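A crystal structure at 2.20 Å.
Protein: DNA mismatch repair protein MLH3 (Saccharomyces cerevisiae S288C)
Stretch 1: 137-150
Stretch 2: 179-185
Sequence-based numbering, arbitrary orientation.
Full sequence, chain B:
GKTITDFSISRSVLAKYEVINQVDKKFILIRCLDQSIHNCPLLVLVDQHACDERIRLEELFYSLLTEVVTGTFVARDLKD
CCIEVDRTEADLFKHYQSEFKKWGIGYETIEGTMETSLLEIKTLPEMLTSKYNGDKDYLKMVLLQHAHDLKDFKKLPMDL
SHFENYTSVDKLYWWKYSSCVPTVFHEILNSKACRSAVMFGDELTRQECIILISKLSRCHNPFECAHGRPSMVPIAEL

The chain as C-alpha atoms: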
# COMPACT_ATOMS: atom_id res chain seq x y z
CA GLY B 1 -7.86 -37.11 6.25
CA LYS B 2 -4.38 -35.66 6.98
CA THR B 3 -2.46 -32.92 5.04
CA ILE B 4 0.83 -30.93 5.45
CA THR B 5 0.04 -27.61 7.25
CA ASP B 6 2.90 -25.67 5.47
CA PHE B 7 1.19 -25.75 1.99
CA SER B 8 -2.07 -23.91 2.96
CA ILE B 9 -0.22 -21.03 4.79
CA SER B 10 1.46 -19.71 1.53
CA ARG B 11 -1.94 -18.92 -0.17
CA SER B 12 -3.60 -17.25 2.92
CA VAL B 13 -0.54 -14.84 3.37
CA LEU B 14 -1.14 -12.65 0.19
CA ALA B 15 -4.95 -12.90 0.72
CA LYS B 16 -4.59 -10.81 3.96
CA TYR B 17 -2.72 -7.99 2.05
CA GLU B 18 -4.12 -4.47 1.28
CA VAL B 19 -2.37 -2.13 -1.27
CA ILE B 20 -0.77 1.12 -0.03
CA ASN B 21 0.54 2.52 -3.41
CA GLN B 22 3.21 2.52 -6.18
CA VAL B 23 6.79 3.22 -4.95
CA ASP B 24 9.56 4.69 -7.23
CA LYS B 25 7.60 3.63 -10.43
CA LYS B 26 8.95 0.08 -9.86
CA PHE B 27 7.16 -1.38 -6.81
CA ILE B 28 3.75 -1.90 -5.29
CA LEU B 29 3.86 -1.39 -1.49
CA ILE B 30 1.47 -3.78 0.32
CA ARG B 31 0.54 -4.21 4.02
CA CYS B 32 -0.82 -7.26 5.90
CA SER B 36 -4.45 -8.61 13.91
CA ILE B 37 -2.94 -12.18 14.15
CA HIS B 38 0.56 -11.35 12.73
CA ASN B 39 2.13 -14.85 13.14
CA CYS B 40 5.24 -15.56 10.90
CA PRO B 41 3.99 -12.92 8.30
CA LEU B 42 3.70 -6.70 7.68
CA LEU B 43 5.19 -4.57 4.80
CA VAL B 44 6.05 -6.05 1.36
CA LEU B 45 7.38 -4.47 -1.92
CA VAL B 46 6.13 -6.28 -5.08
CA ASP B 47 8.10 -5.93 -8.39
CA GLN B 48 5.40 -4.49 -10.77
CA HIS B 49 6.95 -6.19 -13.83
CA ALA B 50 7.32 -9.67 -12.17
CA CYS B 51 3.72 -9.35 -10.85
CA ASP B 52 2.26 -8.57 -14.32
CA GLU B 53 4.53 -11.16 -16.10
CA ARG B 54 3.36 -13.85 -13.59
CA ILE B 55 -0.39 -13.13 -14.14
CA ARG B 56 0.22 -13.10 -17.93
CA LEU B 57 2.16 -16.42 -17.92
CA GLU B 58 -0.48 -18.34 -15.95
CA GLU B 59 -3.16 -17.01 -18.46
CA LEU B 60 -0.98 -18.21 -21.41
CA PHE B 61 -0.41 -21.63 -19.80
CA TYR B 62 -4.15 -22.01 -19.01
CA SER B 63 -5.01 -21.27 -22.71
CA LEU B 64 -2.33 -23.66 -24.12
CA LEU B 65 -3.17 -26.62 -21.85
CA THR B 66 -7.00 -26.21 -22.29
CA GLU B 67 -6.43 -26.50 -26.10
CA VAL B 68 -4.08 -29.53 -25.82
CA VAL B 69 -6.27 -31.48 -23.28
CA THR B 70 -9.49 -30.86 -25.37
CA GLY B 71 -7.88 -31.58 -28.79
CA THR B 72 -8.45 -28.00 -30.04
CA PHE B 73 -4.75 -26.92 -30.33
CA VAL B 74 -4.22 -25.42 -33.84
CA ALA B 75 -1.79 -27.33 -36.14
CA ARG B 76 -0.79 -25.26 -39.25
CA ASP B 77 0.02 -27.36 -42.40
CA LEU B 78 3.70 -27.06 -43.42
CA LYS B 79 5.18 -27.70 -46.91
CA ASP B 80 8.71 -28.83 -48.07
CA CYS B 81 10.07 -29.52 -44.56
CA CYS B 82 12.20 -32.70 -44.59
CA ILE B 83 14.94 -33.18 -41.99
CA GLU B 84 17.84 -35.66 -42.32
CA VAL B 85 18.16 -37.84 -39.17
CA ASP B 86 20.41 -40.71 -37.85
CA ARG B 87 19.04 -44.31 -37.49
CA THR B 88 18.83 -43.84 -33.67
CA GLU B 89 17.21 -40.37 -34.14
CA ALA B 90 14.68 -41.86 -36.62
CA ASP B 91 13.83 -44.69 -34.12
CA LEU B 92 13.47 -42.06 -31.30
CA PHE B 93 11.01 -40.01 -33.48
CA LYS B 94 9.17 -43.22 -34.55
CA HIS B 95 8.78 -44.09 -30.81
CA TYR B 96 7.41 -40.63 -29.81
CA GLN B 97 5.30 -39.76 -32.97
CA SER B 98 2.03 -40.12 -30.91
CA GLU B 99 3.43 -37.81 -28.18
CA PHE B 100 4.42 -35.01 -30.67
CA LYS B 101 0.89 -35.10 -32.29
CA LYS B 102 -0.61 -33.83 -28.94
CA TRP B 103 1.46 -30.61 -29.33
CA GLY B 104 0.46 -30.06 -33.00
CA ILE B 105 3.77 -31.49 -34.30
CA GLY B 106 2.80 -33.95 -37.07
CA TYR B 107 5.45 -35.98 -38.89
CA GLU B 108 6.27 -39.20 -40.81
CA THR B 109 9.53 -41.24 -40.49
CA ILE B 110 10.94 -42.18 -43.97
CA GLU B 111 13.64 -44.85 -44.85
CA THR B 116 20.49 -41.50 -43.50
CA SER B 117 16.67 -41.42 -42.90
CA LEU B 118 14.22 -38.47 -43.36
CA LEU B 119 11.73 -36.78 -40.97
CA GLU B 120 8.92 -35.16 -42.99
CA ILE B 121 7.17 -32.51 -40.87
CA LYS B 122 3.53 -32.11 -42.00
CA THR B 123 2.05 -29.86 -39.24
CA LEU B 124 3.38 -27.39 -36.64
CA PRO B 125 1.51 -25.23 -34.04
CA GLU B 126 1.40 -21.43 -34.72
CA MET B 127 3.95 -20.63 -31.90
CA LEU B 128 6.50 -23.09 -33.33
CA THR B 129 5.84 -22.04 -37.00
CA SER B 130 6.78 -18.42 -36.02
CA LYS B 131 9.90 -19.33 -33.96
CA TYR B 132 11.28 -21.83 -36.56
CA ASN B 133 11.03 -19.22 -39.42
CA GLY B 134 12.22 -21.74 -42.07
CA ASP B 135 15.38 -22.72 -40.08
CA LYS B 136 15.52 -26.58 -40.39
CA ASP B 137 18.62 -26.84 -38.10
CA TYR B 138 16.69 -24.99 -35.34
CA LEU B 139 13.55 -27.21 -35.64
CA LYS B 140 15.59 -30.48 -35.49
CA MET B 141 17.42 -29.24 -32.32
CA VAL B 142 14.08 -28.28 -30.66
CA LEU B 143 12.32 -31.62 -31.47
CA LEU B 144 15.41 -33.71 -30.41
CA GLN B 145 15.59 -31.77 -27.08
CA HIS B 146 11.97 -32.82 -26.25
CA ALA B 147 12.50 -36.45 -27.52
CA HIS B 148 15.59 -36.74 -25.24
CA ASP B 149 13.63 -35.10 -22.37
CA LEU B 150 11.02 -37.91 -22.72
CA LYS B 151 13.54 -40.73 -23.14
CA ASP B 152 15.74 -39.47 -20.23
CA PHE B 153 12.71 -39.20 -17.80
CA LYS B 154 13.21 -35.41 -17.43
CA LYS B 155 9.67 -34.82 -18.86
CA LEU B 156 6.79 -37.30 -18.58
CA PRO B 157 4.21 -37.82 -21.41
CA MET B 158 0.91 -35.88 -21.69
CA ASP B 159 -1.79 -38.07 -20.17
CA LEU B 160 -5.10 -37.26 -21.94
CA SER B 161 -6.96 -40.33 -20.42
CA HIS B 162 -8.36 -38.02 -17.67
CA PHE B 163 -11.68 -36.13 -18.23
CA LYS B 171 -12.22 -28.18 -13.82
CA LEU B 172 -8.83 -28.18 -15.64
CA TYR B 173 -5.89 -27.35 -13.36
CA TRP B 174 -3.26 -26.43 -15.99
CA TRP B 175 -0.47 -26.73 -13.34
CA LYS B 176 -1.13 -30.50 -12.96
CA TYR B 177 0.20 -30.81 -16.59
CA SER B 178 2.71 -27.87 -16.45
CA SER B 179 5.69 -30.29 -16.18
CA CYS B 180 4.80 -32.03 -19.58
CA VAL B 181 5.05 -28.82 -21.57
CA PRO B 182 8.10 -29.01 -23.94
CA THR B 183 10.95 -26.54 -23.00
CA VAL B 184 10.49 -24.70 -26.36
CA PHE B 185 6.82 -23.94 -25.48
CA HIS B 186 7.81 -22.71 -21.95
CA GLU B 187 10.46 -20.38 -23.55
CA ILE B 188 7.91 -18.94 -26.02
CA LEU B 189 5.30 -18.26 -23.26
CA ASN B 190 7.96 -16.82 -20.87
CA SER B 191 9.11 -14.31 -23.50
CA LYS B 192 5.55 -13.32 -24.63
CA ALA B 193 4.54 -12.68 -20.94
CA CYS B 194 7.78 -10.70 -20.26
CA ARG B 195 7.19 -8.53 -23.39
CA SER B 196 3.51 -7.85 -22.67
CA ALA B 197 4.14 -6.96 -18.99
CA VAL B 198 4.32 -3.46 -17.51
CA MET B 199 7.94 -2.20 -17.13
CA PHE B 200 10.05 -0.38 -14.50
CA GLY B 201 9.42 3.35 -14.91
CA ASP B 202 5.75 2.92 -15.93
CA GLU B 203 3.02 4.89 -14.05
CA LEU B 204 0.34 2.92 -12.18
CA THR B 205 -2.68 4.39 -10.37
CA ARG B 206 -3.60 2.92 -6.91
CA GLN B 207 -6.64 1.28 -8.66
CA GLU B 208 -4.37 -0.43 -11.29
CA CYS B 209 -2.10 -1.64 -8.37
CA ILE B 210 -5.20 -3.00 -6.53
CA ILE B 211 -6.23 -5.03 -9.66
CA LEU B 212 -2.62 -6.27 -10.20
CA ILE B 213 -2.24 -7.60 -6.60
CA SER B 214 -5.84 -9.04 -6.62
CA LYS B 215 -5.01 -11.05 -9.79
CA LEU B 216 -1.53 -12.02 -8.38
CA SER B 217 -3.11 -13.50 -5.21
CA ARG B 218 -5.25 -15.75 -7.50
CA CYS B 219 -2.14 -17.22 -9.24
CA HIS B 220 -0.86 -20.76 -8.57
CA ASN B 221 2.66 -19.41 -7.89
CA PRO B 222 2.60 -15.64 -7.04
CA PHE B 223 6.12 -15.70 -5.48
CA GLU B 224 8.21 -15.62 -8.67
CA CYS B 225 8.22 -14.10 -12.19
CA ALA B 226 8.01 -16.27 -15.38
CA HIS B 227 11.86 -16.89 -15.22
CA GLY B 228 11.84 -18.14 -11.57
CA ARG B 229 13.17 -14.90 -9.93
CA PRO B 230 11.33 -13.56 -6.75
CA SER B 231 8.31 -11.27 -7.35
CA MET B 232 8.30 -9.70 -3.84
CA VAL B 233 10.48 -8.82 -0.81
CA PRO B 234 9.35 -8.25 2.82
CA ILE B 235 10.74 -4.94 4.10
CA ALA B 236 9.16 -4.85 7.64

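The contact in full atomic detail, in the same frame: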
# COMPACT_ATOMS: atom_id res chain seq x y z
N ASP B 137 17.63 -26.50 -39.13
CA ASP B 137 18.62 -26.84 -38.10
C ASP B 137 18.08 -26.53 -36.70
O ASP B 137 18.35 -27.26 -35.75
CB ASP B 137 19.94 -26.08 -38.33
CG ASP B 137 20.34 -25.91 -39.79
OD1 ASP B 137 20.52 -26.94 -40.48
OD2 ASP B 137 20.49 -24.73 -40.23
N TYR B 138 17.31 -25.42 -36.58
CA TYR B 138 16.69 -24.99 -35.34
C TYR B 138 15.60 -25.99 -34.92
O TYR B 138 15.55 -26.38 -33.75
CB TYR B 138 16.11 -23.56 -35.48
CG TYR B 138 15.26 -23.18 -34.29
CD1 TYR B 138 15.84 -22.79 -33.08
CD2 TYR B 138 13.87 -23.30 -34.33
CE1 TYR B 138 15.06 -22.51 -31.96
CE2 TYR B 138 13.08 -23.05 -33.20
CZ TYR B 138 13.69 -22.64 -32.02
OH TYR B 138 12.95 -22.42 -30.90
N LEU B 139 14.69 -26.33 -35.86
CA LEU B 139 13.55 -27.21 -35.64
C LEU B 139 13.99 -28.60 -35.19
O LEU B 139 13.43 -29.12 -34.23
CB LEU B 139 12.66 -27.26 -36.90
CG LEU B 139 11.34 -28.03 -36.81
CD1 LEU B 139 10.45 -27.48 -35.70
CD2 LEU B 139 10.61 -27.98 -38.12
N LYS B 140 15.03 -29.17 -35.85
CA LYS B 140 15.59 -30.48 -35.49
C LYS B 140 16.08 -30.44 -34.03
O LYS B 140 15.69 -31.32 -33.24
CB LYS B 140 16.74 -30.86 -36.43
CG LYS B 140 17.30 -32.26 -36.16
CD LYS B 140 18.46 -32.62 -37.06
CE LYS B 140 18.93 -34.03 -36.82
NZ LYS B 140 20.02 -34.43 -37.74
N MET B 141 16.88 -29.42 -33.66
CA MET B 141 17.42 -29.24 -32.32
C MET B 141 16.32 -29.21 -31.26
O MET B 141 16.46 -29.85 -30.22
CB MET B 141 18.27 -27.96 -32.24
CG MET B 141 19.19 -27.93 -31.05
SD MET B 141 19.01 -26.43 -30.07
CE MET B 141 17.74 -26.97 -28.84
N VAL B 142 15.23 -28.49 -31.54
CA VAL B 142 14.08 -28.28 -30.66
C VAL B 142 13.27 -29.57 -30.46
O VAL B 142 12.89 -29.87 -29.33
CB VAL B 142 13.27 -27.06 -31.17
CG1 VAL B 142 11.78 -27.20 -30.92
CG2 VAL B 142 13.79 -25.79 -30.54
N LEU B 143 13.04 -30.34 -31.52
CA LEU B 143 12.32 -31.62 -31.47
C LEU B 143 13.16 -32.72 -30.77
O LEU B 143 12.60 -33.48 -29.97
CB LEU B 143 11.84 -32.05 -32.87
CG LEU B 143 10.90 -31.05 -33.60
CD1 LEU B 143 10.46 -31.60 -34.94
CD2 LEU B 143 9.69 -30.69 -32.77
N LEU B 144 14.48 -32.77 -31.04
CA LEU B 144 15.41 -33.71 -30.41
C LEU B 144 15.48 -33.47 -28.91
O LEU B 144 15.49 -34.44 -28.16
CB LEU B 144 16.82 -33.63 -31.00
CG LEU B 144 17.06 -34.42 -32.26
CD1 LEU B 144 18.33 -33.97 -32.93
CD2 LEU B 144 17.13 -35.93 -31.98
N GLN B 145 15.54 -32.20 -28.49
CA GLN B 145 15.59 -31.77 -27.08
C GLN B 145 14.39 -32.37 -26.31
O GLN B 145 14.61 -33.02 -25.28
CB GLN B 145 15.63 -30.24 -26.99
CG GLN B 145 15.83 -29.66 -25.59
CD GLN B 145 15.48 -28.19 -25.58
OE1 GLN B 145 14.36 -27.78 -25.94
NE2 GLN B 145 16.42 -27.35 -25.17
N HIS B 146 13.16 -32.23 -26.85
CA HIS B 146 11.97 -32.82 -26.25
C HIS B 146 11.97 -34.36 -26.26
O HIS B 146 11.59 -34.97 -25.25
CB HIS B 146 10.67 -32.28 -26.85
CG HIS B 146 9.47 -32.70 -26.05
ND1 HIS B 146 9.35 -32.39 -24.70
CD2 HIS B 146 8.39 -33.42 -26.43
CE1 HIS B 146 8.21 -32.92 -24.31
NE2 HIS B 146 7.59 -33.55 -25.31
N ALA B 147 12.40 -34.99 -27.38
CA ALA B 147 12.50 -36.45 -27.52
C ALA B 147 13.46 -37.03 -26.47
O ALA B 147 13.16 -38.07 -25.88
CB ALA B 147 12.97 -36.81 -28.92
N HIS B 148 14.60 -36.35 -26.24
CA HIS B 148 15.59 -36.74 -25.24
C HIS B 148 15.05 -36.48 -23.84
O HIS B 148 15.32 -37.26 -22.94
CB HIS B 148 16.94 -36.03 -25.45
CG HIS B 148 17.70 -36.52 -26.64
ND1 HIS B 148 18.06 -37.86 -26.77
CD2 HIS B 148 18.16 -35.84 -27.71
CE1 HIS B 148 18.69 -37.95 -27.93
NE2 HIS B 148 18.78 -36.76 -28.53
N ASP B 149 14.26 -35.40 -23.66
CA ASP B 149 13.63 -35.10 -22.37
C ASP B 149 12.72 -36.26 -21.95
O ASP B 149 12.79 -36.72 -20.81
CB ASP B 149 12.88 -33.75 -22.41
CG ASP B 149 13.76 -32.54 -22.12
OD1 ASP B 149 14.93 -32.74 -21.67
OD2 ASP B 149 13.29 -31.39 -22.33
N LEU B 150 11.94 -36.79 -22.91
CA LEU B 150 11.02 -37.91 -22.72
C LEU B 150 11.76 -39.19 -22.46
O LEU B 150 11.43 -39.90 -21.50
CB LEU B 150 10.09 -38.06 -23.93
CG LEU B 150 9.08 -36.95 -24.15
CD1 LEU B 150 8.59 -36.93 -25.58
CD2 LEU B 150 7.92 -37.07 -23.18
N SER B 179 4.43 -29.57 -16.04
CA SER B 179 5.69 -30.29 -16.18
C SER B 179 5.91 -30.96 -17.57
O SER B 179 7.06 -31.13 -17.97
CB SER B 179 5.83 -31.32 -15.06
OG SER B 179 5.01 -32.46 -15.25
N CYS B 180 4.82 -31.36 -18.26
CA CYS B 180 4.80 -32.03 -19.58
C CYS B 180 5.08 -31.10 -20.73
O CYS B 180 5.37 -31.56 -21.83
CB CYS B 180 3.47 -32.74 -19.79
SG CYS B 180 2.96 -33.75 -18.39
N VAL B 181 4.89 -29.82 -20.52
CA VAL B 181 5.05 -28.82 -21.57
C VAL B 181 6.48 -28.80 -22.10
O VAL B 181 7.39 -28.56 -21.31
CB VAL B 181 4.55 -27.44 -21.08
CG1 VAL B 181 4.77 -26.37 -22.14
CG2 VAL B 181 3.08 -27.51 -20.67
N PRO B 182 6.72 -29.06 -23.42
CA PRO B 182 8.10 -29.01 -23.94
C PRO B 182 8.79 -27.67 -23.63
O PRO B 182 8.12 -26.64 -23.63
CB PRO B 182 7.92 -29.23 -25.44
CG PRO B 182 6.64 -29.99 -25.55
CD PRO B 182 5.76 -29.40 -24.49
N THR B 183 10.11 -27.70 -23.34
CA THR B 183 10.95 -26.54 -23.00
C THR B 183 10.78 -25.39 -24.00
O THR B 183 10.72 -24.23 -23.58
CB THR B 183 12.42 -26.97 -22.83
OG1 THR B 183 12.48 -28.01 -21.84
CG2 THR B 183 13.34 -25.82 -22.40
N VAL B 184 10.67 -25.70 -25.31
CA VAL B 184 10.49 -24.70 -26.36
C VAL B 184 9.17 -23.93 -26.19
O VAL B 184 9.13 -22.74 -26.48
CB VAL B 184 10.66 -25.27 -27.79
CG1 VAL B 184 9.58 -26.30 -28.14
CG2 VAL B 184 10.73 -24.15 -28.84
N PHE B 185 8.10 -24.59 -25.70
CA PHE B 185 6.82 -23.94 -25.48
C PHE B 185 6.89 -23.00 -24.27
O PHE B 185 6.46 -21.85 -24.37
CB PHE B 185 5.69 -24.97 -25.37
CG PHE B 185 5.32 -25.60 -26.69
CD1 PHE B 185 4.49 -24.94 -27.58
CD2 PHE B 185 5.77 -26.86 -27.02
CE1 PHE B 185 4.15 -25.53 -28.81
CE2 PHE B 185 5.43 -27.45 -28.25
CZ PHE B 185 4.63 -26.78 -29.13
O HOH W 1 11.69 -28.44 -26.20
O HOH W 2 11.33 -30.30 -23.96

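The contact joins one face of a helix that runs through the whole of Asp-137 to Leu-150 and extends beyond both ends to a short segment that runs as a loop into the first turn of a second helix at Thr-183. The two stretches bury 326 Å² between them, both sides summed. Two C-alpha pairs fix the register: Val-142 and Val-184 lie 6.6 Å apart, CA to CA, and His-146 and Pro-182 5.9 Å, CA to CA. The residues of the first stretch that touch the second, Tyr-138, Val-142, Gln-145, His-146 and Asp-149, recur at spacings of three or four, with Gln-145 and His-146 adjacent, as expected when a single side of a helix is engaged.

The apolar part of the contact centres on Val-184, whose CA-to-CB bond points toward the first helix and which loses more area to the other stretch (68 Å²) than any other residue. Its CG1 packs against CG1 of Val-142 at 3.7 Å, a methyl-to-methyl van der Waals separation. The other methyl, CG2, lies 3.5 Å from OH of Tyr-138. The CA-to-CB bond of Tyr-138 points sideways relative to the second stretch, but the end of the side chain (chi1 170°, t) comes nearer and reaches the valine; an oxygen against a methyl carbon is packing, with no polar bond implied.

A CH-pi interaction pairs Pro-182 with His-146. Pro-182 CG lies 3.6 Å from the centroid of the His-146 ring and only 11° off the ring normal, so it sits almost directly above the imidazole face. Pro-182 CB is over the same ring, 3.5 Å from His-146 ND1. Both the short distance and the small angle support the assignment. The CA-to-CB bond of His-146 points toward the second stretch, and with chi1 at -170° (t) the ring lies against the proline. The carbonyl O of Cys-180 approaches His-146 CE1 obliquely, at 4.0 Å.

No direct hydrogen bond crosses between the stretches; polar groups are linked instead through two waters. Water 1 donates to Gln-145 OE1 at 2.8 Å from its O atom and accepts from Val-184 N, 3.1 Å from that same O. The bridge spans a gap that the two protein atoms do not close themselves, since Gln-145 OE1 and Val-184 N are 4.3 Å apart. Water 2 connects three residues: it donates to Asp-149 OD2, 2.8 Å from its O atom, and that O also lies 2.9 Å from Thr-183 N, from which it accepts, and 3.0 Å from His-146 ND1, to which it is also hydrogen-bonded. The histidine thus contributes a ring face to the proline and a ring nitrogen to the solvent bridge. Asp-149 OD2 also lies 3.5 Å from Thr-183 OG1, and Gln-145 OE1 is 3.8 Å from Thr-183 CB.

The amides bound by the waters belong to the start of the second helix. Pro-182 occupies the N-cap position, and its O accepts from Phe-185 N at 2.9 Å. Thr-183 N and Val-184 N find their acceptors in water 2 and water 1 respectively.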